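Local coordinates for membrane lipoprotein TpN32 (PDB 1XS5), which binds L-methionine in the cleft of a periplasmic-binding-protein fold and probably serves as the substrate-binding lipoprotein of a methionine transporter, at residues G8-R16 / N171-G179; P84-V95 / L180-E190. All coordinates share one frame; numbering follows the deposited sequence.

Contact 1: residues G8-R16 / N171-G179; sequences GVLSEPHAR and NGNYAIMAG. With MET (methionine), chain B.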
loop_
_atom_site.group_PDB
_atom_site.type_symbol
_atom_site.label_atom_id
_atom_site.label_comp_id
_atom_site.label_asym_id
_atom_site.label_seq_id
_atom_site.Cartn_x
_atom_site.Cartn_y
_atom_site.Cartn_z
ATOM N N GLY A 8 -3.788 -5.829 13.235
ATOM C CA GLY A 8 -4.373 -4.564 12.791
ATOM C C GLY A 8 -4.516 -4.506 11.276
ATOM O O GLY A 8 -3.611 -4.947 10.532
ATOM N N VAL A 9 -5.649 -3.990 10.810
ATOM C CA VAL A 9 -5.882 -3.862 9.349
ATOM C C VAL A 9 -6.494 -2.473 9.117
ATOM O O VAL A 9 -7.099 -1.910 10.027
ATOM C CB VAL A 9 -6.854 -5.000 8.844
ATOM C CG1 VAL A 9 -8.296 -4.700 9.287
ATOM C CG2 VAL A 9 -6.755 -5.162 7.327
ATOM N N LEU A 10 -6.356 -1.956 7.894
ATOM C CA LEU A 10 -6.866 -0.669 7.488
ATOM C C LEU A 10 -8.087 -0.778 6.585
ATOM O O LEU A 10 -9.041 -0.017 6.729
ATOM C CB LEU A 10 -5.760 0.069 6.708
ATOM C CG LEU A 10 -5.969 1.487 6.174
ATOM C CD1 LEU A 10 -6.146 2.450 7.339
ATOM C CD2 LEU A 10 -4.713 1.884 5.392
ATOM N N SER A 11 -8.049 -1.709 5.633
ATOM C CA SER A 11 -9.141 -1.814 4.663
ATOM C C SER A 11 -8.989 -3.025 3.753
ATOM O O SER A 11 -8.106 -3.875 3.930
ATOM C CB SER A 11 -9.094 -0.585 3.737
ATOM O OG SER A 11 -7.970 -0.691 2.830
ATOM N N GLU A 12 -9.864 -3.074 2.760
ATOM C CA GLU A 12 -9.773 -4.118 1.751
ATOM C C GLU A 12 -8.534 -3.709 0.954
ATOM O O GLU A 12 -8.224 -2.520 0.861
ATOM C CB GLU A 12 -11.007 -4.085 0.864
ATOM C CG GLU A 12 -12.274 -4.570 1.595
ATOM C CD GLU A 12 -12.149 -6.006 2.132
ATOM O OE1 GLU A 12 -11.196 -6.709 1.756
ATOM O OE2 GLU A 12 -13.014 -6.450 2.931
ATOM N N PRO A 13 -7.853 -4.666 0.314
ATOM C CA PRO A 13 -8.158 -6.103 0.281
ATOM C C PRO A 13 -7.593 -6.896 1.456
ATOM O O PRO A 13 -7.899 -8.083 1.622
ATOM C CB PRO A 13 -7.525 -6.536 -1.032
ATOM C CG PRO A 13 -6.198 -5.713 -1.008
ATOM C CD PRO A 13 -6.765 -4.327 -0.631
ATOM N N HIS A 14 -6.770 -6.250 2.277
ATOM C CA HIS A 14 -6.121 -6.943 3.384
ATOM C C HIS A 14 -7.125 -7.569 4.332
ATOM O O HIS A 14 -6.879 -8.653 4.893
ATOM C CB HIS A 14 -5.212 -5.962 4.168
ATOM C CG HIS A 14 -4.250 -5.215 3.291
ATOM N ND1 HIS A 14 -4.662 -4.432 2.233
ATOM C CD2 HIS A 14 -2.900 -5.177 3.286
ATOM C CE1 HIS A 14 -3.602 -3.945 1.611
ATOM N NE2 HIS A 14 -2.523 -4.382 2.229
ATOM N N ALA A 15 -8.250 -6.895 4.526
ATOM C CA ALA A 15 -9.259 -7.415 5.474
ATOM C C ALA A 15 -9.804 -8.762 5.033
ATOM O O ALA A 15 -9.915 -9.678 5.830
ATOM C CB ALA A 15 -10.400 -6.405 5.649
ATOM N N ARG A 16 -10.190 -8.886 3.765
ATOM C CA ARG A 16 -10.673 -10.178 3.297
ATOM C C ARG A 16 -9.580 -11.267 3.423
ATOM O O ARG A 16 -9.875 -12.402 3.793
ATOM C CB ARG A 16 -11.150 -10.034 1.847
ATOM C CG ARG A 16 -11.917 -11.218 1.364
ATOM C CD ARG A 16 -13.223 -11.342 2.141
ATOM N NE ARG A 16 -13.919 -12.571 1.767
ATOM C CZ ARG A 16 -15.003 -13.040 2.379
ATOM N NH1 ARG A 16 -15.527 -12.373 3.412
ATOM N NH2 ARG A 16 -15.555 -14.178 1.960
ATOM N N ASN A 171 -3.168 4.672 -4.398
ATOM C CA ASN A 171 -2.765 3.332 -3.921
ATOM C C ASN A 171 -3.837 2.304 -4.336
ATOM O O ASN A 171 -5.047 2.592 -4.251
ATOM C CB ASN A 171 -2.700 3.232 -2.400
ATOM C CG ASN A 171 -1.760 4.262 -1.791
ATOM O OD1 ASN A 171 -2.104 5.435 -1.708
ATOM N ND2 ASN A 171 -0.573 3.823 -1.396
ATOM N N GLY A 172 -3.390 1.096 -4.639
ATOM C CA GLY A 172 -4.324 0.065 -5.067
ATOM C C GLY A 172 -5.469 -0.185 -4.096
ATOM O O GLY A 172 -6.613 -0.286 -4.531
ATOM N N ASN A 173 -5.198 -0.253 -2.791
ATOM C CA ASN A 173 -6.311 -0.538 -1.886
ATOM C C ASN A 173 -7.411 0.512 -1.997
ATOM O O ASN A 173 -8.632 0.192 -2.118
ATOM C CB ASN A 173 -5.812 -0.670 -0.413
ATOM C CG ASN A 173 -5.313 0.638 0.167
ATOM O OD1 ASN A 173 -4.326 1.215 -0.298
ATOM N ND2 ASN A 173 -6.001 1.113 1.207
ATOM N N TYR A 174 -7.023 1.780 -2.014
ATOM C CA TYR A 174 -8.038 2.834 -2.091
ATOM C C TYR A 174 -8.692 2.941 -3.452
ATOM O O TYR A 174 -9.883 3.315 -3.552
ATOM C CB TYR A 174 -7.427 4.195 -1.702
ATOM C CG TYR A 174 -7.125 4.248 -0.235
ATOM C CD1 TYR A 174 -8.119 3.962 0.690
ATOM C CD2 TYR A 174 -5.864 4.607 0.237
ATOM C CE1 TYR A 174 -7.882 4.044 2.055
ATOM C CE2 TYR A 174 -5.604 4.680 1.617
ATOM C CZ TYR A 174 -6.620 4.400 2.510
ATOM O OH TYR A 174 -6.427 4.465 3.878
ATOM N N ALA A 175 -7.927 2.622 -4.503
ATOM C CA ALA A 175 -8.466 2.669 -5.873
ATOM C C ALA A 175 -9.553 1.566 -5.992
ATOM O O ALA A 175 -10.676 1.820 -6.438
ATOM C CB ALA A 175 -7.324 2.383 -6.899
ATOM N N ILE A 176 -9.209 0.345 -5.577
ATOM C CA ILE A 176 -10.128 -0.788 -5.665
ATOM C C ILE A 176 -11.410 -0.514 -4.873
ATOM O O ILE A 176 -12.529 -0.817 -5.309
ATOM C CB ILE A 176 -9.428 -2.068 -5.148
ATOM C CG1 ILE A 176 -8.327 -2.497 -6.135
ATOM C CG2 ILE A 176 -10.441 -3.157 -4.957
ATOM C CD1 ILE A 176 -7.331 -3.444 -5.406
ATOM N N MET A 177 -11.260 0.102 -3.708
ATOM C CA MET A 177 -12.430 0.445 -2.922
ATOM C C MET A 177 -13.343 1.468 -3.611
ATOM O O MET A 177 -14.536 1.536 -3.282
ATOM C CB MET A 177 -12.017 1.025 -1.560
ATOM C CG MET A 177 -11.496 -0.039 -0.611
ATOM S SD MET A 177 -10.616 0.782 0.799
ATOM C CE MET A 177 -11.680 2.185 1.147
ATOM N N ALA A 178 -12.777 2.274 -4.515
ATOM C CA ALA A 178 -13.516 3.297 -5.259
ATOM C C ALA A 178 -13.889 2.835 -6.716
ATOM O O ALA A 178 -14.285 3.635 -7.575
ATOM C CB ALA A 178 -12.691 4.606 -5.294
ATOM N N GLY A 179 -13.735 1.542 -6.967
ATOM C CA GLY A 179 -14.070 0.969 -8.253
ATOM C C GLY A 179 -13.053 1.178 -9.378
ATOM O O GLY A 179 -13.396 1.017 -10.558
HETATM N N MET B . -1.688 -1.090 0.264
HETATM C CA MET B . -0.776 0.099 0.086
HETATM C C MET B . 0.052 0.050 -1.216
HETATM O O MET B . 0.117 1.078 -1.935
HETATM C CB MET B . 0.199 0.208 1.278
HETATM C CG MET B . 0.927 1.535 1.295
HETATM S SD MET B . 2.120 1.717 2.641
HETATM C CE MET B . 0.945 2.125 4.000
HETATM O OXT MET B . 0.634 -1.021 -1.499
#
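The carboxamide of Asn173 meets a serine hydroxyl in its plane and lies against an aromatic ring: its ND2 donates to Ser11 OG over 3.1 Å while resting above the centre of the Tyr174 ring, 3.3 Å from the plane. This is the ligand cleft of a periplasmic binding protein, where the loop that follows strand 3-9 faces helix 172-177. The bond is fairly straight, 159° at the hydrogen. Placing CG between the backbone N and carbonyl carbon (chi1 68°) swings the Asn173 amide toward Ser11. Ser11 OG donates to Glu12 O, approaching from above the carbonyl plane, so the hydroxyl relays one polar chain from helix to loop. The loop bends sharply through the cis peptide bond before Pro13, whose side chain crosses that of Asn173 at about a right angle, Pro13 CD 3.8 Å from Asn173 CB.

Two van der Waals contacts widen the seam. Leu10 crosses Tyr174 at about a right angle and sets CD2 3.4 Å from the phenol OH, while Met177, its chain bent at chi3, brings SD against Ser11 CB at 3.6 Å.

Both segments contribute to the methionine pocket. His14, held through NE2 by Asn198, presents CE1 to the amino nitrogen of the ligand at 3.7 Å; Glu83, Asn198 and Arg115 supply further hydrogen bonds to the amino acid. At the N-cap position Asn171 makes no side-chain capping bond; OD1 bonds weakly to Ser155 OG, and ND2 donates to O of the bound methionine at 2.9 Å and 171°.

Contact 2: residues P84-V95 / L180-E190; sequences PLALYSRTYRHV and LSARRDGLAVE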
loop_
_atom_site.group_PDB
_atom_site.type_symbol
_atom_site.label_atom_id
_atom_site.label_comp_id
_atom_site.label_asym_id
_atom_site.label_seq_id
_atom_site.Cartn_x
_atom_site.Cartn_y
_atom_site.Cartn_z
ATOM N N PRO A 84 -0.214 -2.890 -7.534
ATOM C CA PRO A 84 0.368 -1.840 -8.374
ATOM C C PRO A 84 -0.264 -0.473 -8.214
ATOM O O PRO A 84 -1.505 -0.308 -8.149
ATOM C CB PRO A 84 0.205 -2.376 -9.810
ATOM C CG PRO A 84 0.093 -3.898 -9.623
ATOM C CD PRO A 84 -0.778 -3.977 -8.362
ATOM N N LEU A 85 0.629 0.512 -8.124
ATOM C CA LEU A 85 0.227 1.928 -8.021
ATOM C C LEU A 85 0.020 2.426 -9.457
ATOM O O LEU A 85 0.837 2.115 -10.350
ATOM C CB LEU A 85 1.358 2.723 -7.397
ATOM C CG LEU A 85 1.089 4.205 -7.172
ATOM C CD1 LEU A 85 0.035 4.324 -6.065
ATOM C CD2 LEU A 85 2.366 4.878 -6.729
ATOM N N ALA A 86 -1.050 3.196 -9.686
ATOM C CA ALA A 86 -1.326 3.719 -11.021
ATOM C C ALA A 86 -1.833 5.166 -11.003
ATOM O O ALA A 86 -2.341 5.632 -9.981
ATOM C CB ALA A 86 -2.415 2.839 -11.702
ATOM N N LEU A 87 -1.679 5.832 -12.142
ATOM C CA LEU A 87 -2.210 7.177 -12.376
ATOM C C LEU A 87 -3.572 6.932 -13.005
ATOM O O LEU A 87 -3.683 6.172 -13.948
ATOM C CB LEU A 87 -1.341 7.939 -13.383
ATOM C CG LEU A 87 -1.924 9.251 -13.937
ATOM C CD1 LEU A 87 -2.117 10.316 -12.845
ATOM C CD2 LEU A 87 -0.926 9.804 -14.973
ATOM N N TYR A 88 -4.609 7.564 -12.468
ATOM C CA TYR A 88 -5.974 7.446 -12.959
ATOM C C TYR A 88 -6.437 8.845 -13.338
ATOM O O TYR A 88 -5.870 9.838 -12.876
ATOM C CB TYR A 88 -6.903 6.918 -11.845
ATOM C CG TYR A 88 -6.542 5.531 -11.313
ATOM C CD1 TYR A 88 -6.992 4.379 -11.960
ATOM C CD2 TYR A 88 -5.729 5.387 -10.196
ATOM C CE1 TYR A 88 -6.633 3.093 -11.490
ATOM C CE2 TYR A 88 -5.369 4.125 -9.717
ATOM C CZ TYR A 88 -5.828 2.992 -10.371
ATOM O OH TYR A 88 -5.455 1.760 -9.918
ATOM N N SER A 89 -7.480 8.939 -14.152
ATOM C CA SER A 89 -8.000 10.260 -14.530
ATOM C C SER A 89 -9.518 10.216 -14.645
ATOM O O SER A 89 -10.071 9.249 -15.128
ATOM C CB SER A 89 -7.431 10.717 -15.874
ATOM O OG SER A 89 -8.023 11.976 -16.249
ATOM N N ARG A 90 -10.181 11.282 -14.214
ATOM C CA ARG A 90 -11.638 11.326 -14.244
ATOM C C ARG A 90 -12.113 11.467 -15.666
ATOM O O ARG A 90 -13.254 11.126 -15.980
ATOM C CB ARG A 90 -12.156 12.527 -13.446
ATOM C CG ARG A 90 -11.783 13.899 -14.045
ATOM C CD ARG A 90 -12.117 15.015 -13.054
ATOM N NE ARG A 90 -11.604 16.342 -13.421
ATOM C CZ ARG A 90 -12.309 17.250 -14.089
ATOM N NH1 ARG A 90 -13.554 16.984 -14.478
ATOM N NH2 ARG A 90 -11.788 18.436 -14.348
ATOM N N THR A 91 -11.236 11.959 -16.531
ATOM C CA THR A 91 -11.644 12.182 -17.899
ATOM C C THR A 91 -10.662 11.754 -19.004
ATOM O O THR A 91 -11.072 11.172 -20.024
ATOM C CB THR A 91 -11.976 13.664 -18.055
ATOM O OG1 THR A 91 -12.192 13.945 -19.430
ATOM C CG2 THR A 91 -10.841 14.532 -17.515
ATOM N N TYR A 92 -9.380 12.033 -18.813
ATOM C CA TYR A 92 -8.396 11.671 -19.815
ATOM C C TYR A 92 -8.242 10.165 -19.928
ATOM O O TYR A 92 -8.309 9.449 -18.930
ATOM C CB TYR A 92 -7.056 12.322 -19.487
ATOM C CG TYR A 92 -7.130 13.827 -19.501
ATOM C CD1 TYR A 92 -7.590 14.514 -20.633
ATOM C CD2 TYR A 92 -6.756 14.571 -18.387
ATOM C CE1 TYR A 92 -7.670 15.916 -20.643
ATOM C CE2 TYR A 92 -6.836 15.951 -18.387
ATOM C CZ TYR A 92 -7.293 16.616 -19.516
ATOM O OH TYR A 92 -7.368 17.986 -19.486
ATOM N N ARG A 93 -8.065 9.682 -21.156
ATOM C CA ARG A 93 -7.919 8.253 -21.403
ATOM C C ARG A 93 -6.498 7.854 -21.846
ATOM O O ARG A 93 -6.206 6.672 -22.100
ATOM C CB ARG A 93 -8.910 7.827 -22.461
ATOM C CG ARG A 93 -10.358 7.774 -22.017
ATOM C CD ARG A 93 -11.174 7.483 -23.266
ATOM N NE ARG A 93 -12.566 7.144 -23.009
ATOM C CZ ARG A 93 -13.484 7.028 -23.969
ATOM N NH1 ARG A 93 -13.148 7.229 -25.245
ATOM N NH2 ARG A 93 -14.741 6.714 -23.655
ATOM N N HIS A 94 -5.619 8.837 -21.923
ATOM C CA HIS A 94 -4.257 8.585 -22.338
ATOM C C HIS A 94 -3.357 9.570 -21.678
ATOM O O HIS A 94 -3.645 10.754 -21.553
ATOM C CB HIS A 94 -4.115 8.710 -23.852
ATOM C CG HIS A 94 -2.866 8.090 -24.392
ATOM N ND1 HIS A 94 -1.609 8.619 -24.163
ATOM C CD2 HIS A 94 -2.678 6.995 -25.163
ATOM C CE1 HIS A 94 -0.705 7.873 -24.775
ATOM N NE2 HIS A 94 -1.328 6.882 -25.388
ATOM N N VAL A 95 -2.233 9.048 -21.254
ATOM C CA VAL A 95 -1.241 9.818 -20.592
ATOM C C VAL A 95 -0.841 11.072 -21.398
ATOM O O VAL A 95 -0.564 12.125 -20.823
ATOM C CB VAL A 95 -0.091 8.814 -20.253
ATOM C CG1 VAL A 95 0.785 8.590 -21.468
ATOM C CG2 VAL A 95 0.621 9.198 -18.994
ATOM N N LEU A 180 -11.807 1.495 -9.039
ATOM C CA LEU A 180 -10.760 1.720 -10.062
ATOM C C LEU A 180 -9.773 0.575 -10.094
ATOM O O LEU A 180 -9.222 0.185 -9.051
ATOM C CB LEU A 180 -9.984 2.999 -9.727
ATOM C CG LEU A 180 -10.829 4.264 -9.690
ATOM C CD1 LEU A 180 -10.011 5.403 -9.029
ATOM C CD2 LEU A 180 -11.254 4.667 -11.121
ATOM N N SER A 181 -9.472 0.104 -11.306
ATOM C CA SER A 181 -8.534 -1.025 -11.502
ATOM C C SER A 181 -7.280 -0.485 -12.197
ATOM O O SER A 181 -7.376 0.197 -13.231
ATOM C CB SER A 181 -9.195 -2.086 -12.412
ATOM O OG SER A 181 -8.216 -2.936 -13.005
ATOM N N ALA A 182 -6.110 -0.803 -11.657
ATOM C CA ALA A 182 -4.902 -0.302 -12.279
ATOM C C ALA A 182 -4.780 -0.813 -13.727
ATOM O O ALA A 182 -4.171 -0.140 -14.575
ATOM C CB ALA A 182 -3.698 -0.758 -11.514
ATOM N N ARG A 183 -5.299 -2.008 -14.002
ATOM C CA ARG A 183 -5.156 -2.536 -15.369
ATOM C C ARG A 183 -6.224 -1.971 -16.277
ATOM O O ARG A 183 -5.955 -1.532 -17.394
ATOM C CB ARG A 183 -5.276 -4.078 -15.399
ATOM C CG ARG A 183 -4.959 -4.612 -16.797
ATOM C CD ARG A 183 -5.179 -6.064 -16.919
ATOM N NE ARG A 183 -4.395 -6.630 -18.010
ATOM C CZ ARG A 183 -4.582 -7.856 -18.496
ATOM N NH1 ARG A 183 -5.535 -8.642 -17.985
ATOM N NH2 ARG A 183 -3.813 -8.309 -19.483
ATOM N N ARG A 184 -7.464 -1.988 -15.809
ATOM C CA ARG A 184 -8.557 -1.515 -16.652
ATOM C C ARG A 184 -8.647 0.002 -16.798
ATOM O O ARG A 184 -8.940 0.506 -17.884
ATOM C CB ARG A 184 -9.914 -2.056 -16.128
ATOM C CG ARG A 184 -11.139 -1.609 -16.928
ATOM C CD ARG A 184 -12.454 -1.985 -16.216
ATOM N NE ARG A 184 -12.571 -1.279 -14.947
ATOM C CZ ARG A 184 -13.241 -1.719 -13.889
ATOM N NH1 ARG A 184 -13.881 -2.895 -13.936
ATOM N NH2 ARG A 184 -13.252 -0.982 -12.769
ATOM N N ASP A 185 -8.394 0.726 -15.709
ATOM C CA ASP A 185 -8.522 2.167 -15.681
ATOM C C ASP A 185 -7.218 2.979 -15.630
ATOM O O ASP A 185 -7.214 4.147 -15.970
ATOM C CB ASP A 185 -9.402 2.555 -14.475
ATOM C CG ASP A 185 -10.726 1.755 -14.440
ATOM O OD1 ASP A 185 -11.491 1.827 -15.445
ATOM O OD2 ASP A 185 -10.992 1.049 -13.440
ATOM N N GLY A 186 -6.125 2.368 -15.214
ATOM C CA GLY A 186 -4.865 3.097 -15.117
ATOM C C GLY A 186 -4.351 3.597 -16.461
ATOM O O GLY A 186 -4.578 2.972 -17.514
ATOM N N LEU A 187 -3.669 4.735 -16.431
ATOM C CA LEU A 187 -3.119 5.306 -17.641
ATOM C C LEU A 187 -1.597 5.111 -17.629
ATOM O O LEU A 187 -0.953 5.265 -18.666
ATOM C CB LEU A 187 -3.434 6.810 -17.717
ATOM C CG LEU A 187 -4.914 7.215 -17.739
ATOM C CD1 LEU A 187 -4.986 8.723 -17.950
ATOM C CD2 LEU A 187 -5.635 6.479 -18.898
ATOM N N ALA A 188 -1.043 4.848 -16.441
ATOM C CA ALA A 188 0.397 4.623 -16.249
ATOM C C ALA A 188 0.548 3.890 -14.936
ATOM O O ALA A 188 -0.198 4.135 -13.980
ATOM C CB ALA A 188 1.201 5.998 -16.191
ATOM N N VAL A 189 1.521 2.981 -14.885
ATOM C CA VAL A 189 1.764 2.184 -13.690
ATOM C C VAL A 189 3.193 2.387 -13.187
ATOM O O VAL A 189 4.090 2.689 -13.978
ATOM C CB VAL A 189 1.516 0.707 -13.993
ATOM C CG1 VAL A 189 1.861 -0.174 -12.751
ATOM C CG2 VAL A 189 0.049 0.536 -14.402
ATOM N N GLU A 190 3.400 2.200 -11.882
ATOM C CA GLU A 190 4.700 2.405 -11.278
ATOM C C GLU A 190 5.688 1.431 -11.900
ATOM O O GLU A 190 5.319 0.309 -12.299
ATOM C CB GLU A 190 4.642 2.155 -9.788
ATOM C CG GLU A 190 4.321 0.696 -9.451
ATOM C CD GLU A 190 4.270 0.491 -7.956
ATOM O OE1 GLU A 190 5.211 0.990 -7.277
ATOM O OE2 GLU A 190 3.307 -0.151 -7.469
HETATM O O HOH W 1 -8.674 6.414 -14.920
HETATM O O HOH W 2 -2.172 5.753 -21.331
#
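Glu190 OE2 is gripped by two groups: the backbone N of Leu85, 2.8 Å away and coming from above the carboxylate plane, and the guanidinium of Arg115, which makes a salt bridge from helix 110-122. Arg115 also hydrogen-bonds the bound methionine, which makes Glu190 a second-shell residue, consistent with it positioning that arginine for the ligand. The side chain runs extended beyond CG, carrying the carboxylate alongside Leu85, whose carbonyl O accepts from Glu190 N. Main chain and side chain thus close a two-bond clasp at one end of an antiparallel strand pairing, 86-88 with 188-189, at the edge of a mixed sheet of the binding-protein fold.

Farther along, Leu87 N donates to Ala188 O, and Leu87 O receives Leu187 N at 2.9 Å, almost straight along the carbonyl. Between the Leu85–Glu190 bond and that of Leu87 N to Ala188 O, Ala86 and Val189 form a non-hydrogen-bonded pair, Ala86 CB touching Val189 CG2. Beyond the pairing, a chi1 of -61° turns Leu187 so that both methyls lie on the 89-93 turn: CD1 meets Ser89 CB at 3.8 Å and CD2 lies 3.3 Å from Arg93 O. A water spans Val95 N and Leu187 O.

The Tyr88 ring reaches back beneath the 180-186 loop. Leu180 CB sits over one face, 4.2 Å from the centroid in a CH-pi contact, while Asp185 CB and Ser181 O lie at the edge. Asp185 OD2 collects Ser181 N on its anti lone pair, with Arg184 NE and NH2 arriving from the syn side, which fixes the shape of the turn that lies against the ring.

Each carboxylate meets both a backbone N-H and an arginine, an environment that would be expected to stabilise the ionised form.

From the N terminus, strand 3-9 runs into segment 8-16, a loop ending in the start of helix 14-26, whose partner comes only after much of both sheets is built; contact 1 closes that span of 154 residues when helix 172-177 arrives. Contact 2 closes 84 residues: 84-95 falls inside the first span, while its second half starts at residue 180, right after segment 171-179, so the closures cross instead of nesting. Contact 1 brings the sheet containing strand 3-9 up to the helix across the methionine cleft; contact 2 adds edge strand 188-189 to the other sheet. Their centres are about 17 Å apart, and the Schellman turn at Gly179, with Leu180 N bonded to Ala175 O, joins them.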